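Local atomic coordinates of 3-hydroxyacyl-CoA dehydrogenase type-2 (Mycobacterium avium, PDB entry 3PPI), a protein that probably catalyses the NAD-dependent oxidation of 3-hydroxyacyl-CoA to 3-oxoacyl-CoA, as a member of the short-chain dehydrogenase family. Residues A[34-39]-A[109-114]; A[40-45]-A[220-225]. One frame throughout, in Å; residues are numbered along the deposited sequence.

Contact 1. Residues A[34-39]-A[109-114]; sequences IVSGGA and VAHGGF. With MG (magnesium ion), chain F.
Ser-36 and His-111 both turn their first side-chain torsion to the position between the backbone N and the carbonyl carbon (chi1 79° and 56°). This brings Ser-36 OG to the edge of the imidazole, in the plane of the ring, where it hydrogen-bonds His-111 ND1 at 2.9 Å. The proton of this bond may sit on either atom. The other ring nitrogen, NE2, bonds to Leu-139 O on helix 130-156. The imidazole is thus held at both nitrogens. Ala-110 N also reaches Ser-36. It makes a weak hydrogen bond to Ser-36 OG at 2.9 Å and another weak one to Ser-36 O at 3.1 Å. Ser-36 and Val-109 pair as a parallel beta bridge, and Val-109 CG1 lies 3.4 Å from Ser-36 OG. The end of the strand leads into a type II beta turn, Val-35 to Gly-38. Gly-37 has a positive phi there, and its CA comes within 3.7 Å of His-111 CA. Gly-37 O binds the magnesium ion at 2.6 Å, a long distance for this metal. Two of the waters on the ion continue to the other segment: one donates to Ala-110 O, and one accepts from Gly-112 N. The serine hydroxyl therefore links the ends of neighbouring strands 31-36 and 103-109 mainly through the histidine, with weaker help from Ala-110 N, and the magnesium ion on the Gly-37 carbonyl adds a water-mediated bridge.

Contact 2. Residues A[40-45]-A[220-225]; sequences GGLGEA and MKTPIM
Gly-41 meets Thr-222 and Pro-223 with bare backbone, and no hydrogen bond crosses between the segments. Its phi is positive, 60°, and its backbone lies in a region rarely used by other residues. Its CA is 4.3 Å from Thr-222 CG2 and 4.2 Å from Pro-223 CD. Thr-222 divides its work between its two branches. The methyl CG2 faces helix 41-52. The hydroxyl OG1 serves its own chain, as N-cap of the short helix 223-226, and accepts a weak but fairly straight bond from Met-225 N at 3.3 Å (164°). The torsion that allows this sets OG1 between the backbone N and the carbonyl carbon, with CG2 beside the N (chi1 67°). Leu-42 provides the main apolar surface. One branch, CD2, reaches forward and touches Thr-222 CG2 at 3.9 Å and Met-220 CB at 4.0 Å. The leucine and methionine side chains cross at about a right angle. Leu-42 also packs on Phe-252 of helix 249-261, and Met-220 packs on Tyr-264 of a second subunit. Apolar contact thus continues on to the subunit interface. The first segment belongs to the glycine-rich turn and following helix of a Rossmann fold. The second matches the segment after the sixth strand that, in classical short-chain dehydrogenases, carries the PGxxxT sequence and borders the nicotinamide site.

Contacts 1 and 2 have centres about 9 Å apart and share the glycine-rich turn between strand 31-36 and helix 41-52. The sequence there fits the TGxxxGxG motif of classical short-chain dehydrogenases, with serine in place of threonine. The magnesium ion of contact 1 is also bound by Gly-40 O of contact 2, at 2.6 Å. The two contacts also touch directly. Val-35 CG1 packs on Gly-43 O at 3.6 Å, and Phe-114 CZ approaches Ile-224 O at 3.6 Å. By family resemblance, 34-39, 40-45, 109-114 and 220-225 probably border the dinucleotide pocket. A glycerol, probably from the crystallisation liquor, is weakly hydrogen-bonded to Gly-37 N and lies beside this turn.

Contact 1. Residues A[34-39]-A[109-114]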
loop_
_atom_site.group_PDB
_atom_site.type_symbol
_atom_site.label_atom_id
_atom_site.label_comp_id
_atom_site.label_asym_id
_atom_site.label_seq_id
_atom_site.Cartn_x
_atom_site.Cartn_y
_atom_site.Cartn_z
ATOM N N ILE A 34 -29.791 3.245 2.373
ATOM C CA ILE A 34 -29.639 4.700 2.536
ATOM C C ILE A 34 -28.412 5.137 1.740
ATOM O O ILE A 34 -27.345 4.521 1.846
ATOM C CB ILE A 34 -29.420 5.096 4.022
ATOM C CG1 ILE A 34 -30.684 4.878 4.849
ATOM C CG2 ILE A 34 -28.989 6.572 4.150
ATOM C CD1 ILE A 34 -30.397 4.780 6.341
ATOM N N VAL A 35 -28.545 6.192 0.949
ATOM C CA VAL A 35 -27.389 6.766 0.270
ATOM C C VAL A 35 -27.181 8.180 0.758
ATOM O O VAL A 35 -28.039 9.046 0.520
ATOM C CB VAL A 35 -27.562 6.760 -1.265
ATOM C CG1 VAL A 35 -26.346 7.363 -1.949
ATOM C CG2 VAL A 35 -27.803 5.323 -1.778
ATOM N N SER A 36 -26.076 8.417 1.470
ATOM C CA SER A 36 -25.721 9.782 1.869
ATOM C C SER A 36 -25.184 10.513 0.643
ATOM O O SER A 36 -24.578 9.910 -0.228
ATOM C CB SER A 36 -24.749 9.819 3.073
ATOM O OG SER A 36 -23.404 9.555 2.718
ATOM N N GLY A 37 -25.447 11.813 0.556
ATOM C CA GLY A 37 -25.213 12.569 -0.676
ATOM C C GLY A 37 -26.067 12.112 -1.850
ATOM O O GLY A 37 -25.686 12.294 -3.014
ATOM N N GLY A 38 -27.240 11.550 -1.562
ATOM C CA GLY A 38 -28.054 10.904 -2.587
ATOM C C GLY A 38 -28.733 11.835 -3.579
ATOM O O GLY A 38 -29.211 11.382 -4.603
ATOM N N ALA A 39 -28.755 13.135 -3.289
ATOM C CA ALA A 39 -29.486 14.111 -4.104
ATOM C C ALA A 39 -28.773 14.511 -5.385
ATOM O O ALA A 39 -29.403 15.058 -6.267
ATOM C CB ALA A 39 -29.803 15.371 -3.300
ATOM N N VAL A 109 -22.187 5.563 1.634
ATOM C CA VAL A 109 -21.872 6.860 2.236
ATOM C C VAL A 109 -21.138 7.679 1.181
ATOM O O VAL A 109 -19.933 7.538 0.999
ATOM C CB VAL A 109 -21.027 6.679 3.510
ATOM C CG1 VAL A 109 -20.831 8.009 4.230
ATOM C CG2 VAL A 109 -21.673 5.666 4.432
ATOM N N ALA A 110 -21.870 8.507 0.451
ATOM C CA ALA A 110 -21.337 9.123 -0.758
ATOM C C ALA A 110 -21.449 10.637 -0.772
ATOM O O ALA A 110 -21.371 11.233 -1.836
ATOM C CB ALA A 110 -22.036 8.532 -1.999
ATOM N N HIS A 111 -21.640 11.264 0.386
ATOM C CA HIS A 111 -21.651 12.721 0.440
ATOM C C HIS A 111 -20.291 13.268 -0.012
ATOM O O HIS A 111 -19.231 12.797 0.425
ATOM C CB HIS A 111 -22.096 13.262 1.815
ATOM C CG HIS A 111 -21.290 12.776 2.978
ATOM N ND1 HIS A 111 -21.514 11.558 3.581
ATOM C CD2 HIS A 111 -20.290 13.365 3.682
ATOM C CE1 HIS A 111 -20.669 11.403 4.586
ATOM N NE2 HIS A 111 -19.904 12.478 4.659
ATOM N N GLY A 112 -20.343 14.247 -0.922
ATOM C CA GLY A 112 -19.168 14.708 -1.668
ATOM C C GLY A 112 -18.821 16.175 -1.457
ATOM O O GLY A 112 -19.139 16.772 -0.423
ATOM N N GLY A 113 -18.171 16.750 -2.470
ATOM C CA GLY A 113 -17.644 18.106 -2.408
ATOM C C GLY A 113 -16.139 18.121 -2.200
ATOM O O GLY A 113 -15.487 17.066 -2.164
ATOM N N PHE A 114 -15.604 19.338 -2.059
ATOM C CA PHE A 114 -14.177 19.573 -1.818
ATOM C C PHE A 114 -13.917 19.847 -0.325
ATOM O O PHE A 114 -14.802 20.341 0.404
ATOM C CB PHE A 114 -13.684 20.816 -2.594
ATOM C CG PHE A 114 -13.838 20.731 -4.103
ATOM C CD1 PHE A 114 -13.407 19.606 -4.815
ATOM C CD2 PHE A 114 -14.374 21.807 -4.817
ATOM C CE1 PHE A 114 -13.539 19.546 -6.217
ATOM C CE2 PHE A 114 -14.500 21.752 -6.219
ATOM C CZ PHE A 114 -14.078 20.619 -6.908
HETATM MG MG MG F . -24.218 14.250 -3.820
HETATM O O HOH W 1 -22.764 12.305 -3.977
HETATM O O HOH W 2 -23.098 15.026 -2.005
HETATM O O HOH W 3 -25.734 15.987 -3.063
#

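Contact 2. Residues A[40-45]-A[220-225]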
loop_
_atom_site.group_PDB
_atom_site.type_symbol
_atom_site.label_atom_id
_atom_site.label_comp_id
_atom_site.label_asym_id
_atom_site.label_seq_id
_atom_site.Cartn_x
_atom_site.Cartn_y
_atom_site.Cartn_z
ATOM N N GLY A 40 -27.477 14.258 -5.497
ATOM C CA GLY A 40 -26.759 14.587 -6.726
ATOM C C GLY A 40 -25.469 13.815 -6.918
ATOM O O GLY A 40 -25.035 13.099 -6.038
ATOM N N GLY A 41 -24.879 13.960 -8.098
ATOM C CA GLY A 41 -23.555 13.439 -8.389
ATOM C C GLY A 41 -23.462 11.931 -8.231
ATOM O O GLY A 41 -24.312 11.191 -8.720
ATOM N N LEU A 42 -22.431 11.485 -7.526
ATOM C CA LEU A 42 -22.182 10.066 -7.361
ATOM C C LEU A 42 -23.328 9.397 -6.600
ATOM O O LEU A 42 -23.747 8.297 -6.927
ATOM C CB LEU A 42 -20.871 9.848 -6.602
ATOM C CG LEU A 42 -19.600 10.454 -7.178
ATOM C CD1 LEU A 42 -18.370 10.027 -6.296
ATOM C CD2 LEU A 42 -19.422 10.048 -8.646
ATOM N N GLY A 43 -23.809 10.068 -5.559
ATOM C CA GLY A 43 -24.898 9.544 -4.745
ATOM C C GLY A 43 -26.195 9.376 -5.520
ATOM O O GLY A 43 -26.874 8.368 -5.367
ATOM N N GLU A 44 -26.540 10.357 -6.354
ATOM C CA GLU A 44 -27.734 10.241 -7.189
ATOM C C GLU A 44 -27.653 9.007 -8.088
ATOM O O GLU A 44 -28.622 8.246 -8.194
ATOM C CB GLU A 44 -27.949 11.508 -8.033
ATOM C CG GLU A 44 -29.055 11.390 -9.076
ATOM C CD GLU A 44 -29.221 12.655 -9.922
ATOM O OE1 GLU A 44 -28.576 13.681 -9.624
ATOM O OE2 GLU A 44 -30.003 12.614 -10.896
ATOM N N ALA A 45 -26.509 8.801 -8.730
ATOM C CA ALA A 45 -26.367 7.664 -9.642
ATOM C C ALA A 45 -26.517 6.338 -8.872
ATOM O O ALA A 45 -27.095 5.359 -9.374
ATOM C CB ALA A 45 -25.027 7.730 -10.377
ATOM N N MET A 220 -13.899 12.483 -10.846
ATOM C CA MET A 220 -15.224 12.069 -11.293
ATOM C C MET A 220 -16.039 13.257 -11.790
ATOM O O MET A 220 -15.880 14.388 -11.298
ATOM C CB MET A 220 -15.977 11.403 -10.139
ATOM C CG MET A 220 -15.267 10.244 -9.448
ATOM S SD MET A 220 -14.685 8.924 -10.549
ATOM C CE MET A 220 -16.204 7.981 -10.784
ATOM N N LYS A 221 -16.910 12.990 -12.759
ATOM C CA LYS A 221 -17.756 14.013 -13.367
ATOM C C LYS A 221 -18.977 14.277 -12.509
ATOM O O LYS A 221 -20.022 13.654 -12.699
ATOM C CB LYS A 221 -18.196 13.579 -14.768
ATOM C CG LYS A 221 -19.010 14.618 -15.561
ATOM C CD LYS A 221 -19.363 14.032 -16.949
ATOM C CE LYS A 221 -20.613 14.650 -17.559
ATOM N NZ LYS A 221 -20.406 16.070 -17.920
ATOM N N THR A 222 -18.834 15.198 -11.562
ATOM C CA THR A 222 -19.947 15.648 -10.725
ATOM C C THR A 222 -20.114 17.171 -10.913
ATOM O O THR A 222 -19.181 17.843 -11.366
ATOM C CB THR A 222 -19.669 15.367 -9.228
ATOM O OG1 THR A 222 -18.576 16.185 -8.794
ATOM C CG2 THR A 222 -19.328 13.894 -8.991
ATOM N N PRO A 223 -21.289 17.725 -10.561
ATOM C CA PRO A 223 -21.470 19.177 -10.710
ATOM C C PRO A 223 -20.378 20.000 -10.020
ATOM O O PRO A 223 -19.850 20.937 -10.618
ATOM C CB PRO A 223 -22.837 19.429 -10.070
ATOM C CG PRO A 223 -23.576 18.157 -10.270
ATOM C CD PRO A 223 -22.548 17.054 -10.185
ATOM N N ILE A 224 -20.022 19.629 -8.792
ATOM C CA ILE A 224 -19.013 20.365 -8.038
ATOM C C ILE A 224 -17.655 20.350 -8.743
ATOM O O ILE A 224 -16.981 21.369 -8.838
ATOM C CB ILE A 224 -18.838 19.786 -6.607
ATOM N N MET A 225 -17.254 19.181 -9.227
ATOM C CA MET A 225 -16.008 19.055 -9.964
ATOM C C MET A 225 -16.050 19.927 -11.205
ATOM O O MET A 225 -15.122 20.680 -11.456
ATOM C CB MET A 225 -15.754 17.590 -10.352
ATOM C CG MET A 225 -14.409 17.330 -11.008
ATOM S SD MET A 225 -13.016 17.740 -9.949
ATOM C CE MET A 225 -13.187 16.538 -8.636
#